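Local structure of inorganic pyrophosphatase (Ehrlichia chaffeensis, 3LO0) at residues Y73-G78 with L94-F99; E42-S47 with V101-V106; V112-M117 with V125-V130; R108-G113 with N141-S146. The protein probably catalyses the magnesium-dependent hydrolysis of inorganic pyrophosphate to two phosphate ions, acting as a homohexamer. All blocks are in the same frame, centred on the assembly; numbering follows the deposited sequence.

In the fold
Interactions 1 and 3 lie in the buried heart of the chain, in neighbouring parts of one sheet: strand 92-95 pairs with 76-79 in interaction 1 and runs beside strand 124-131 of interaction 3. Interactions 2 and 4 are only partly buried; interaction 2 joins two loops, interaction 4 a loop to a strand, and their side chains bond mainly to backbone carbonyls. Interaction 2 lies close to other subunits, and interaction 1 is nested inside the stretch of chain it closes. Interaction 4 shares Val112 and Gly113 with interaction 3, gripping the same bulged strand. Ladder bonds and aliphatic packing dominate interaction 3, whereas interaction 1 adds an asparagine amide and a sulfate-bound tyrosine.

Interaction 1 of 4, residues Y73-G78 with L94-F99; sequences YPCNYG and LVASRF. With SO4 (sulfate ion), chain B.
Val95 N donates to the carbonyl O of Asn76 at 2.7 Å through a nearly straight N-H...O (165°). The return bond of this antiparallel hydrogen-bonded pair, Asn76 N to Val95 O, is bent and weak; the pair stands where strand 76-79 begins and strand 92-95 ends. The side chain of Asn76 adds bonds of its own. With CG anti to the carbonyl carbon (chi1 -58°), its ND2 approaches Ser97 OG at 2.6 Å, a bent and weak bond, and makes another weak one to Val95 O. Ser97 OG gives its own proton to Phe99 O at 2.6 Å, which makes it a natural acceptor for the amide. Asparagine suits this place because one short group both donates and accepts: its OD1 takes the backbone N-H groups of Gln45 and Val101.

At the other end Tyr77 OH makes a very short bond, 2.5 Å, to sulfate O1, which lies in the plane of the ring at its edge. Tyr77 is predicted to bind substrate, and the sulfate is consistent with a phosphate position. Tyr73 CE2 sits 3.7 Å above one face of this ring, toward the rim, while Leu94 CD2 comes 3.8 Å from Tyr77 CD1 at the edge. Cys75, small and apolar enough for a buried corner, sets CB 4.0 Å from Leu94 CB.

Helix 150-162 packs against this side, with Phe152 on Cys75 and Ile156 and Phe160 on Leu94, whereas Val95 touches Val39 of strand 37-41. That strand borders 76-79 in the sheet, and strand 124-131 borders 92-95.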
loop_
_atom_site.group_PDB
_atom_site.type_symbol
_atom_site.label_atom_id
_atom_site.label_comp_id
_atom_site.label_asym_id
_atom_site.label_seq_id
_atom_site.Cartn_x
_atom_site.Cartn_y
_atom_site.Cartn_z
ATOM N N TYR A 73 -13.262 2.881 7.696
ATOM C CA TYR A 73 -13.266 3.433 9.038
ATOM C C TYR A 73 -12.438 4.695 9.115
ATOM O O TYR A 73 -11.290 4.692 8.659
ATOM C CB TYR A 73 -12.778 2.371 10.045
ATOM C CG TYR A 73 -13.902 1.458 10.431
ATOM C CD1 TYR A 73 -14.302 0.444 9.585
ATOM C CD2 TYR A 73 -14.607 1.645 11.611
ATOM C CE1 TYR A 73 -15.349 -0.391 9.896
ATOM C CE2 TYR A 73 -15.681 0.801 11.944
ATOM C CZ TYR A 73 -16.055 -0.201 11.060
ATOM O OH TYR A 73 -17.103 -1.071 11.347
ATOM N N PRO A 74 -13.014 5.793 9.649
ATOM C CA PRO A 74 -12.327 7.078 9.626
ATOM C C PRO A 74 -11.212 7.200 10.673
ATOM O O PRO A 74 -10.447 8.143 10.617
ATOM C CB PRO A 74 -13.440 8.087 9.944
ATOM C CG PRO A 74 -14.447 7.313 10.668
ATOM C CD PRO A 74 -14.345 5.901 10.269
ATOM N N CYS A 75 -11.190 6.299 11.650
ATOM C CA CYS A 75 -10.126 6.247 12.647
ATOM C C CYS A 75 -9.856 4.778 12.956
ATOM O O CYS A 75 -10.635 3.903 12.555
ATOM C CB CYS A 75 -10.548 6.933 13.948
ATOM S SG CYS A 75 -11.232 8.606 13.941
ATOM N N ASN A 76 -8.746 4.480 13.637
ATOM C CA ASN A 76 -8.557 3.126 14.141
ATOM C C ASN A 76 -9.725 2.814 15.046
ATOM O O ASN A 76 -10.202 3.676 15.799
ATOM C CB ASN A 76 -7.216 2.982 14.873
ATOM C CG ASN A 76 -6.037 3.334 13.994
ATOM O OD1 ASN A 76 -5.733 2.628 13.024
ATOM N ND2 ASN A 76 -5.345 4.411 14.331
ATOM N N TYR A 77 -10.266 1.617 14.914
ATOM C CA TYR A 77 -11.457 1.267 15.608
ATOM C C TYR A 77 -11.263 -0.005 16.390
ATOM O O TYR A 77 -10.744 -0.982 15.872
ATOM C CB TYR A 77 -12.596 1.102 14.608
ATOM C CG TYR A 77 -13.922 0.731 15.215
ATOM C CD1 TYR A 77 -14.723 1.696 15.781
ATOM C CD2 TYR A 77 -14.386 -0.584 15.209
ATOM C CE1 TYR A 77 -15.952 1.399 16.298
ATOM C CE2 TYR A 77 -15.627 -0.904 15.777
ATOM C CZ TYR A 77 -16.398 0.114 16.321
ATOM O OH TYR A 77 -17.615 -0.106 16.878
ATOM N N GLY A 78 -11.686 -0.018 17.646
ATOM C CA GLY A 78 -11.533 -1.232 18.456
ATOM C C GLY A 78 -12.319 -1.113 19.736
ATOM O O GLY A 78 -13.290 -0.354 19.790
ATOM N N LEU A 94 -13.077 4.798 18.822
ATOM C CA LEU A 94 -12.317 5.335 17.703
ATOM C C LEU A 94 -11.054 5.995 18.218
ATOM O O LEU A 94 -11.133 6.903 19.040
ATOM C CB LEU A 94 -13.133 6.394 16.966
ATOM C CG LEU A 94 -14.421 5.834 16.369
ATOM C CD1 LEU A 94 -15.539 6.864 16.436
ATOM C CD2 LEU A 94 -14.144 5.361 14.918
ATOM N N VAL A 95 -9.896 5.582 17.726
ATOM C CA VAL A 95 -8.657 6.228 18.100
ATOM C C VAL A 95 -8.100 6.964 16.898
ATOM O O VAL A 95 -7.691 6.348 15.943
ATOM C CB VAL A 95 -7.610 5.256 18.632
ATOM C CG1 VAL A 95 -6.390 6.029 19.205
ATOM C CG2 VAL A 95 -8.234 4.312 19.718
ATOM N N ALA A 96 -8.110 8.284 16.944
ATOM C CA ALA A 96 -7.510 9.075 15.874
ATOM C C ALA A 96 -6.007 8.893 15.929
ATOM O O ALA A 96 -5.425 8.790 17.000
ATOM C CB ALA A 96 -7.898 10.550 16.043
ATOM N N SER A 97 -5.347 8.784 14.772
ATOM C CA SER A 97 -3.925 8.652 14.783
ATOM C C SER A 97 -3.299 9.180 13.474
ATOM O O SER A 97 -4.004 9.440 12.513
ATOM C CB SER A 97 -3.533 7.204 15.065
ATOM O OG SER A 97 -3.769 6.387 13.956
ATOM N N ARG A 98 -1.989 9.371 13.469
ATOM C CA ARG A 98 -1.302 9.922 12.288
ATOM C C ARG A 98 -1.079 8.821 11.253
ATOM O O ARG A 98 -0.887 9.100 10.054
ATOM C CB ARG A 98 0.068 10.516 12.684
ATOM C CG ARG A 98 0.078 11.749 13.574
ATOM C CD ARG A 98 1.512 12.429 13.643
ATOM N NE ARG A 98 2.477 11.781 14.553
ATOM C CZ ARG A 98 3.624 11.186 14.205
ATOM N NH1 ARG A 98 4.033 11.104 12.942
ATOM N NH2 ARG A 98 4.401 10.661 15.138
ATOM N N PHE A 99 -1.041 7.571 11.726
ATOM C CA PHE A 99 -0.800 6.392 10.869
ATOM C C PHE A 99 -1.712 5.248 11.327
ATOM O O PHE A 99 -2.042 5.166 12.515
ATOM C CB PHE A 99 0.649 5.933 10.990
ATOM C CG PHE A 99 1.627 6.948 10.473
ATOM C CD1 PHE A 99 1.772 7.137 9.105
ATOM C CD2 PHE A 99 2.340 7.751 11.340
ATOM C CE1 PHE A 99 2.662 8.095 8.604
ATOM C CE2 PHE A 99 3.241 8.714 10.843
ATOM C CZ PHE A 99 3.389 8.879 9.487
HETATM S S SO4 B . -20.006 -2.773 15.998
HETATM O O1 SO4 B . -18.658 -2.274 16.298
HETATM O O2 SO4 B . -20.443 -2.423 14.633
HETATM O O3 SO4 B . -19.988 -4.245 16.151
HETATM O O4 SO4 B . -20.990 -2.148 16.899
HETATM O O HOH W 1 -7.865 9.480 12.555
#

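Interaction 2 of 4, residues E42-S47 with V101-V106; sequences EISQNS and VMSGAV
Glu42 offers its carbonyl O to Ser103 OG, which donates to it at 2.7 Å. The hydroxyl stands well above the carbonyl plane, 58° out of it, and therefore does not meet a lone pair. Ser103 reaches it with OG beside its own backbone N (chi1 -54°), and its CB also rests 3.3 Å from Glu42 O. The Glu42 side chain leaves in another direction, OE2 accepting from Phe54 N.

Ile43 follows, its side chain directed from the contact onto Lys51 and Tyr73. Together with Glu42 it faces Tyr77, forming a classic beta bulge at the corner where the chain leaves strand 37-41, part of a curled sheet in keeping with the distorted beta barrel of family I pyrophosphatases, for the hairpin that begins with strand 50-55.

Ser44 makes the second hydroxyl bond, OG donating to Val101 O at 2.8 Å, again from above the carbonyl plane. Serine fits both sites, being short enough to link the two loops through a single polar atom. Water 3 donates to Ser44 OG at 3.0 Å and accepts from Ser103 N at 3.1 Å, while water 2 accepts from Ser44 N at 2.9 Å. On the facing segment a type II turn runs from Met102 to Ala105; Gly104 supplies the positive phi (100°) it needs, and Met102 N is held by Tyr52 OH of a neighbouring subunit.

Farther along, Gln45 NE2 donates to Ser97 O. Ser47 OG folds back to Ser44 O at 2.8 Å, bracing the loop from within.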
loop_
_atom_site.group_PDB
_atom_site.type_symbol
_atom_site.label_atom_id
_atom_site.label_comp_id
_atom_site.label_asym_id
_atom_site.label_seq_id
_atom_site.Cartn_x
_atom_site.Cartn_y
_atom_site.Cartn_z
ATOM N N GLU A 42 -9.211 -3.317 16.322
ATOM C CA GLU A 42 -9.812 -4.323 15.471
ATOM C C GLU A 42 -9.666 -4.023 13.993
ATOM O O GLU A 42 -9.430 -4.943 13.198
ATOM C CB GLU A 42 -11.290 -4.452 15.784
ATOM C CG GLU A 42 -11.552 -5.125 17.082
ATOM C CD GLU A 42 -13.001 -5.068 17.457
ATOM O OE1 GLU A 42 -13.531 -3.929 17.540
ATOM O OE2 GLU A 42 -13.601 -6.154 17.674
ATOM N N ILE A 43 -9.839 -2.743 13.639
ATOM C CA ILE A 43 -9.810 -2.282 12.253
ATOM C C ILE A 43 -8.932 -1.024 12.156
ATOM O O ILE A 43 -9.143 -0.048 12.893
ATOM C CB ILE A 43 -11.250 -1.896 11.792
ATOM C CG1 ILE A 43 -12.184 -3.114 11.926
ATOM C CG2 ILE A 43 -11.241 -1.338 10.374
ATOM C CD1 ILE A 43 -13.622 -2.824 11.732
ATOM N N SER A 44 -8.013 -1.035 11.209
ATOM C CA SER A 44 -7.053 0.050 11.026
ATOM C C SER A 44 -7.735 1.189 10.302
ATOM O O SER A 44 -8.531 0.935 9.425
ATOM C CB SER A 44 -5.870 -0.450 10.196
ATOM O OG SER A 44 -5.261 -1.562 10.802
ATOM N N GLN A 45 -7.400 2.440 10.601
ATOM C CA GLN A 45 -7.961 3.539 9.809
ATOM C C GLN A 45 -7.419 3.485 8.397
ATOM O O GLN A 45 -6.322 2.975 8.154
ATOM C CB GLN A 45 -7.686 4.917 10.436
ATOM C CG GLN A 45 -6.275 5.384 10.423
ATOM C CD GLN A 45 -6.090 6.741 11.140
ATOM O OE1 GLN A 45 -6.759 7.078 12.140
ATOM N NE2 GLN A 45 -5.146 7.501 10.638
ATOM N N ASN A 46 -8.208 4.016 7.475
ATOM C CA ASN A 46 -7.846 4.047 6.075
ATOM C C ASN A 46 -7.512 2.621 5.525
ATOM O O ASN A 46 -6.644 2.448 4.645
ATOM C CB ASN A 46 -6.687 5.039 5.844
ATOM C CG ASN A 46 -6.859 6.375 6.579
ATOM O OD1 ASN A 46 -5.839 7.014 6.948
ATOM N ND2 ASN A 46 -8.101 6.814 6.807
ATOM N N SER A 47 -8.155 1.596 6.074
ATOM C CA SER A 47 -8.037 0.227 5.545
ATOM C C SER A 47 -9.158 -0.074 4.565
ATOM O O SER A 47 -10.149 0.661 4.498
ATOM C CB SER A 47 -8.093 -0.793 6.692
ATOM O OG SER A 47 -9.340 -0.760 7.398
ATOM N N VAL A 101 -2.941 1.804 12.830
ATOM C CA VAL A 101 -2.418 0.863 13.808
ATOM C C VAL A 101 -2.973 -0.510 13.476
ATOM O O VAL A 101 -4.152 -0.651 13.150
ATOM C CB VAL A 101 -2.848 1.274 15.218
ATOM C CG1 VAL A 101 -2.437 0.237 16.249
ATOM C CG2 VAL A 101 -2.326 2.680 15.534
ATOM N N MET A 102 -2.135 -1.542 13.547
ATOM C CA MET A 102 -2.577 -2.850 13.094
ATOM C C MET A 102 -3.624 -3.462 14.018
ATOM O O MET A 102 -3.640 -3.212 15.241
ATOM C CB MET A 102 -1.390 -3.804 12.897
ATOM C CG MET A 102 -0.701 -4.220 14.154
ATOM S SD MET A 102 0.709 -5.337 13.867
ATOM C CE MET A 102 1.292 -5.316 15.559
ATOM N N SER A 103 -4.508 -4.262 13.422
ATOM C CA SER A 103 -5.459 -5.060 14.187
ATOM C C SER A 103 -4.664 -5.928 15.122
ATOM O O SER A 103 -3.667 -6.518 14.737
ATOM C CB SER A 103 -6.262 -6.026 13.311
ATOM O OG SER A 103 -6.880 -5.368 12.288
ATOM N N GLY A 104 -5.133 -6.019 16.354
ATOM C CA GLY A 104 -4.511 -6.845 17.355
ATOM C C GLY A 104 -3.622 -6.112 18.328
ATOM O O GLY A 104 -3.338 -6.636 19.398
ATOM N N ALA A 105 -3.141 -4.924 17.944
ATOM C CA ALA A 105 -2.242 -4.151 18.768
ATOM C C ALA A 105 -3.009 -3.425 19.871
ATOM O O ALA A 105 -4.150 -2.997 19.654
ATOM C CB ALA A 105 -1.478 -3.117 17.896
ATOM N N VAL A 106 -2.395 -3.287 21.052
ATOM C CA VAL A 106 -2.966 -2.433 22.100
ATOM C C VAL A 106 -2.372 -1.046 21.965
ATOM O O VAL A 106 -1.143 -0.885 21.886
ATOM C CB VAL A 106 -2.639 -2.947 23.509
ATOM C CG1 VAL A 106 -3.335 -2.085 24.590
ATOM C CG2 VAL A 106 -3.032 -4.407 23.651
HETATM O O HOH W 2 -7.861 -3.457 9.534
HETATM O O HOH W 3 -4.043 -4.215 10.376
#

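Interaction 3 of 4, residues V112-M117 with V125-V130; sequences VGVLVM and VKILAV
Leu115 and Lys126 form a regular antiparallel hydrogen-bonded pair, each N donating to the other's O at 2.9 Å. They belong to the hairpin of strands 106-118 and 124-131, whose segments run at 156° to each other. Toward the other end the ladder is interrupted: Val112 N donates to Leu128 O at 2.8 Å, and Gly113 N leans weakly on the same oxygen. Val112 and Gly113 thus both face Leu128, a classic beta bulge. The extended Gly113, with phi and psi near 180°, suits this kink.

On the face that carries Val114, Val116, Val125 and Ile127 the apolar side chains mesh. Val114 CG2, set anti to the backbone N, slots against Val125 CB at 3.5 Å and Ile127 CD1 at 3.8 Å; beta-branched residues keep this face compact. Beyond them, Val182, Ala183 and Leu186 of helix 180-189 cover Val114. On the opposite face Phe160 of helix 150-162 touches Leu115, Met117 and Lys126.

Lys126 links the hairpin to the predicted active site: its chain bends at chi2 (-73°), and NZ hydrogen-bonds Tyr77 OH, with long, weak ion pairs to Asp92, Asp124 and the sulfate. Met117 crosses this chain at about a right angle. Back on the valine face, Val116 and Val125 lie side by side, pointing the same way, with Val116 CG2 3.8 Å from Val125 CG1.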
loop_
_atom_site.group_PDB
_atom_site.type_symbol
_atom_site.label_atom_id
_atom_site.label_comp_id
_atom_site.label_asym_id
_atom_site.label_seq_id
_atom_site.Cartn_x
_atom_site.Cartn_y
_atom_site.Cartn_z
ATOM N N VAL A 112 -11.626 11.750 24.498
ATOM C CA VAL A 112 -11.882 13.171 24.419
ATOM C C VAL A 112 -13.334 13.517 24.156
ATOM O O VAL A 112 -13.689 14.698 24.130
ATOM C CB VAL A 112 -10.990 13.835 23.380
ATOM C CG1 VAL A 112 -9.518 13.636 23.791
ATOM C CG2 VAL A 112 -11.259 13.275 21.973
ATOM N N GLY A 113 -14.173 12.498 23.989
ATOM C CA GLY A 113 -15.555 12.711 23.627
ATOM C C GLY A 113 -16.221 11.407 23.294
ATOM O O GLY A 113 -15.581 10.336 23.362
ATOM N N VAL A 114 -17.505 11.506 22.952
ATOM C CA VAL A 114 -18.308 10.367 22.574
ATOM C C VAL A 114 -19.364 10.766 21.518
ATOM O O VAL A 114 -19.997 11.834 21.598
ATOM C CB VAL A 114 -18.926 9.686 23.846
ATOM C CG1 VAL A 114 -19.773 10.669 24.653
ATOM C CG2 VAL A 114 -19.715 8.445 23.467
ATOM N N LEU A 115 -19.503 9.915 20.510
ATOM C CA LEU A 115 -20.506 10.052 19.506
ATOM C C LEU A 115 -21.676 9.175 19.942
ATOM O O LEU A 115 -21.531 7.975 20.129
ATOM C CB LEU A 115 -20.004 9.604 18.130
ATOM C CG LEU A 115 -21.069 9.629 17.019
ATOM C CD1 LEU A 115 -21.605 11.067 16.838
ATOM C CD2 LEU A 115 -20.539 9.087 15.715
ATOM N N VAL A 116 -22.816 9.810 20.123
ATOM C CA VAL A 116 -24.030 9.140 20.630
ATOM C C VAL A 116 -25.053 8.943 19.527
ATOM O O VAL A 116 -25.446 9.910 18.869
ATOM C CB VAL A 116 -24.628 9.955 21.783
ATOM C CG1 VAL A 116 -26.046 9.441 22.142
ATOM C CG2 VAL A 116 -23.715 9.856 22.984
ATOM N N MET A 117 -25.466 7.689 19.315
ATOM C CA MET A 117 -26.418 7.342 18.235
ATOM C C MET A 117 -27.553 6.399 18.690
ATOM O O MET A 117 -27.388 5.605 19.617
ATOM C CB MET A 117 -25.706 6.607 17.095
ATOM C CG MET A 117 -24.650 7.379 16.335
ATOM S SD MET A 117 -23.608 6.175 15.490
ATOM C CE MET A 117 -22.298 5.991 16.694
ATOM N N VAL A 125 -23.144 4.124 21.501
ATOM C CA VAL A 125 -22.112 5.193 21.620
ATOM C C VAL A 125 -20.737 4.719 21.140
ATOM O O VAL A 125 -20.410 3.550 21.270
ATOM C CB VAL A 125 -21.926 5.697 23.074
ATOM C CG1 VAL A 125 -23.263 6.161 23.686
ATOM C CG2 VAL A 125 -21.256 4.617 23.940
ATOM N N LYS A 126 -19.944 5.642 20.596
ATOM C CA LYS A 126 -18.587 5.356 20.166
ATOM C C LYS A 126 -17.705 6.397 20.827
ATOM O O LYS A 126 -17.846 7.580 20.542
ATOM C CB LYS A 126 -18.429 5.457 18.641
ATOM C CG LYS A 126 -19.539 4.757 17.863
ATOM C CD LYS A 126 -19.393 3.254 17.940
ATOM C CE LYS A 126 -20.514 2.592 17.205
ATOM N NZ LYS A 126 -20.428 1.168 17.373
ATOM N N ILE A 127 -16.821 5.954 21.706
ATOM C CA ILE A 127 -15.824 6.836 22.305
ATOM C C ILE A 127 -14.877 7.332 21.226
ATOM O O ILE A 127 -14.526 6.571 20.325
ATOM C CB ILE A 127 -15.029 6.118 23.393
ATOM C CG1 ILE A 127 -15.941 5.502 24.459
ATOM C CG2 ILE A 127 -14.082 7.096 24.063
ATOM C CD1 ILE A 127 -16.929 6.504 25.086
ATOM N N LEU A 128 -14.540 8.625 21.255
ATOM C CA LEU A 128 -13.465 9.195 20.442
ATOM C C LEU A 128 -12.286 9.469 21.369
ATOM O O LEU A 128 -12.410 10.138 22.389
ATOM C CB LEU A 128 -13.881 10.498 19.737
ATOM C CG LEU A 128 -12.800 11.179 18.873
ATOM C CD1 LEU A 128 -12.425 10.273 17.700
ATOM C CD2 LEU A 128 -13.209 12.656 18.439
ATOM N N ALA A 129 -11.117 8.962 21.006
ATOM C CA ALA A 129 -9.936 9.093 21.846
ATOM C C ALA A 129 -8.736 9.385 20.972
ATOM O O ALA A 129 -8.787 9.207 19.744
ATOM C CB ALA A 129 -9.718 7.778 22.670
ATOM N N VAL A 130 -7.667 9.857 21.605
ATOM C CA VAL A 130 -6.426 10.125 20.938
ATOM C C VAL A 130 -5.323 9.407 21.669
ATOM O O VAL A 130 -5.493 9.044 22.831
ATOM C CB VAL A 130 -6.098 11.613 20.870
ATOM C CG1 VAL A 130 -7.160 12.360 20.058
ATOM C CG2 VAL A 130 -5.883 12.196 22.323
#

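Interaction 4 of 4, residues R108-G113 with N141-S146; sequences RARPVG and NIKDYS
Arg110 grips the carbonyl O of Ile142 end-on with two nitrogens, NH2 at 2.9 Å and NH1 at 3.1 Å. The oxygen lies in the guanidinium plane, so the pair of hydrogen bonds helps fix the rotation of the flat group. Arginine suits this task because its extended chain brings two N-H groups that converge on one carbonyl oxygen. The backbones meet through Tyr145 N and Val112 O, 2.8 Å apart in a bent, weak bond, helped by a CA-H...O contact from Asp144 CA.

As to charge, Lys143 NZ lies over one face of the guanidinium, 4.1 Å from Arg110 NH1. This proximity of like charges is probably eased by the bond from NZ to Asn140 O.

Among apolar contacts, Val112 CG1 approaches Ile142 CG2 at 4.4 Å. Tyr145 CB comes within 4.1 Å of Gly113 CA, a closeness that the missing side chain of glycine permits, and the tyrosine ring meets that of Trp177, their planes about 15° apart.

Away from the annotated sites, this contact fastens the loop before helix 150-162 to strand 106-118 at its beta bulge. There Val112 O, turned outward from the hairpin, receives the loop backbone.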
loop_
_atom_site.group_PDB
_atom_site.type_symbol
_atom_site.label_atom_id
_atom_site.label_comp_id
_atom_site.label_asym_id
_atom_site.label_seq_id
_atom_site.Cartn_x
_atom_site.Cartn_y
_atom_site.Cartn_z
ATOM N N ARG A 108 -2.413 2.736 24.035
ATOM C CA ARG A 108 -2.799 3.535 25.179
ATOM C C ARG A 108 -3.360 4.867 24.673
ATOM O O ARG A 108 -2.678 5.627 23.899
ATOM C CB ARG A 108 -1.593 3.780 26.047
ATOM C CG ARG A 108 -0.951 2.525 26.581
ATOM C CD ARG A 108 0.394 2.871 27.229
ATOM N NE ARG A 108 1.412 3.084 26.197
ATOM C CZ ARG A 108 2.695 3.338 26.444
ATOM N NH1 ARG A 108 3.139 3.438 27.698
ATOM N NH2 ARG A 108 3.543 3.487 25.430
ATOM N N ALA A 109 -4.613 5.116 25.023
ATOM C CA ALA A 109 -5.333 6.263 24.500
ATOM C C ALA A 109 -6.000 7.035 25.605
ATOM O O ALA A 109 -6.045 6.597 26.754
ATOM C CB ALA A 109 -6.368 5.833 23.458
ATOM N N ARG A 110 -6.499 8.212 25.254
ATOM C CA ARG A 110 -7.305 8.966 26.208
ATOM C C ARG A 110 -8.524 9.496 25.523
ATOM O O ARG A 110 -8.445 10.013 24.394
ATOM C CB ARG A 110 -6.523 10.053 26.924
ATOM C CG ARG A 110 -5.826 11.044 26.061
ATOM C CD ARG A 110 -5.025 12.057 26.945
ATOM N NE ARG A 110 -4.345 12.980 26.044
ATOM C CZ ARG A 110 -4.959 13.955 25.364
ATOM N NH1 ARG A 110 -4.261 14.697 24.515
ATOM N NH2 ARG A 110 -6.258 14.193 25.531
ATOM N N PRO A 111 -9.670 9.302 26.166
ATOM C CA PRO A 111 -10.901 9.716 25.561
ATOM C C PRO A 111 -10.977 11.228 25.525
ATOM O O PRO A 111 -10.461 11.892 26.426
ATOM C CB PRO A 111 -11.967 9.193 26.510
ATOM C CG PRO A 111 -11.275 9.053 27.804
ATOM C CD PRO A 111 -9.858 8.883 27.562
ATOM N N VAL A 112 -11.626 11.750 24.498
ATOM C CA VAL A 112 -11.882 13.171 24.419
ATOM C C VAL A 112 -13.334 13.517 24.156
ATOM O O VAL A 112 -13.689 14.698 24.130
ATOM C CB VAL A 112 -10.990 13.835 23.380
ATOM C CG1 VAL A 112 -9.518 13.636 23.791
ATOM C CG2 VAL A 112 -11.259 13.275 21.973
ATOM N N GLY A 113 -14.173 12.498 23.989
ATOM C CA GLY A 113 -15.555 12.711 23.627
ATOM C C GLY A 113 -16.221 11.407 23.294
ATOM O O GLY A 113 -15.581 10.336 23.362
ATOM N N ASN A 141 -2.721 18.825 22.221
ATOM C CA ASN A 141 -3.655 19.954 22.244
ATOM C C ASN A 141 -5.126 19.583 22.061
ATOM O O ASN A 141 -5.997 20.459 22.100
ATOM C CB ASN A 141 -3.253 21.011 21.185
ATOM C CG ASN A 141 -3.616 20.594 19.758
ATOM O OD1 ASN A 141 -4.084 19.468 19.515
ATOM N ND2 ASN A 141 -3.380 21.491 18.803
ATOM N N ILE A 142 -5.411 18.303 21.850
ATOM C CA ILE A 142 -6.790 17.840 21.773
ATOM C C ILE A 142 -7.170 17.369 23.184
ATOM O O ILE A 142 -6.734 16.308 23.635
ATOM C CB ILE A 142 -6.961 16.719 20.727
ATOM C CG1 ILE A 142 -6.413 17.144 19.360
ATOM C CG2 ILE A 142 -8.439 16.352 20.523
ATOM C CD1 ILE A 142 -7.162 18.332 18.734
ATOM N N LYS A 143 -7.953 18.182 23.889
ATOM C CA LYS A 143 -8.416 17.848 25.249
ATOM C C LYS A 143 -9.902 17.486 25.284
ATOM O O LYS A 143 -10.397 16.919 26.273
ATOM C CB LYS A 143 -8.158 19.035 26.207
ATOM C CG LYS A 143 -6.685 19.506 26.283
ATOM C CD LYS A 143 -5.751 18.347 26.589
ATOM C CE LYS A 143 -4.404 18.794 27.183
ATOM N NZ LYS A 143 -3.411 17.644 27.178
ATOM N N ASP A 144 -10.606 17.838 24.213
ATOM C CA ASP A 144 -12.034 17.612 24.093
ATOM C C ASP A 144 -12.309 17.437 22.612
ATOM O O ASP A 144 -11.523 17.875 21.772
ATOM C CB ASP A 144 -12.832 18.791 24.687
ATOM C CG ASP A 144 -14.346 18.546 24.706
ATOM O OD1 ASP A 144 -14.816 17.556 25.303
ATOM O OD2 ASP A 144 -15.079 19.359 24.096
ATOM N N TYR A 145 -13.400 16.757 22.286
ATOM C CA TYR A 145 -13.678 16.423 20.895
ATOM C C TYR A 145 -13.756 17.696 20.028
ATOM O O TYR A 145 -13.311 17.684 18.884
ATOM C CB TYR A 145 -14.980 15.617 20.779
ATOM C CG TYR A 145 -16.186 16.451 21.008
ATOM C CD1 TYR A 145 -16.784 17.118 19.954
ATOM C CD2 TYR A 145 -16.728 16.606 22.290
ATOM C CE1 TYR A 145 -17.880 17.934 20.145
ATOM C CE2 TYR A 145 -17.824 17.436 22.507
ATOM C CZ TYR A 145 -18.408 18.090 21.423
ATOM O OH TYR A 145 -19.499 18.915 21.617
ATOM N N SER A 146 -14.298 18.775 20.590
ATOM C CA SER A 146 -14.485 20.037 19.865
ATOM C C SER A 146 -13.153 20.723 19.478
ATOM O O SER A 146 -13.143 21.658 18.651
ATOM C CB SER A 146 -15.397 20.987 20.663
ATOM O OG SER A 146 -14.991 21.096 22.012
#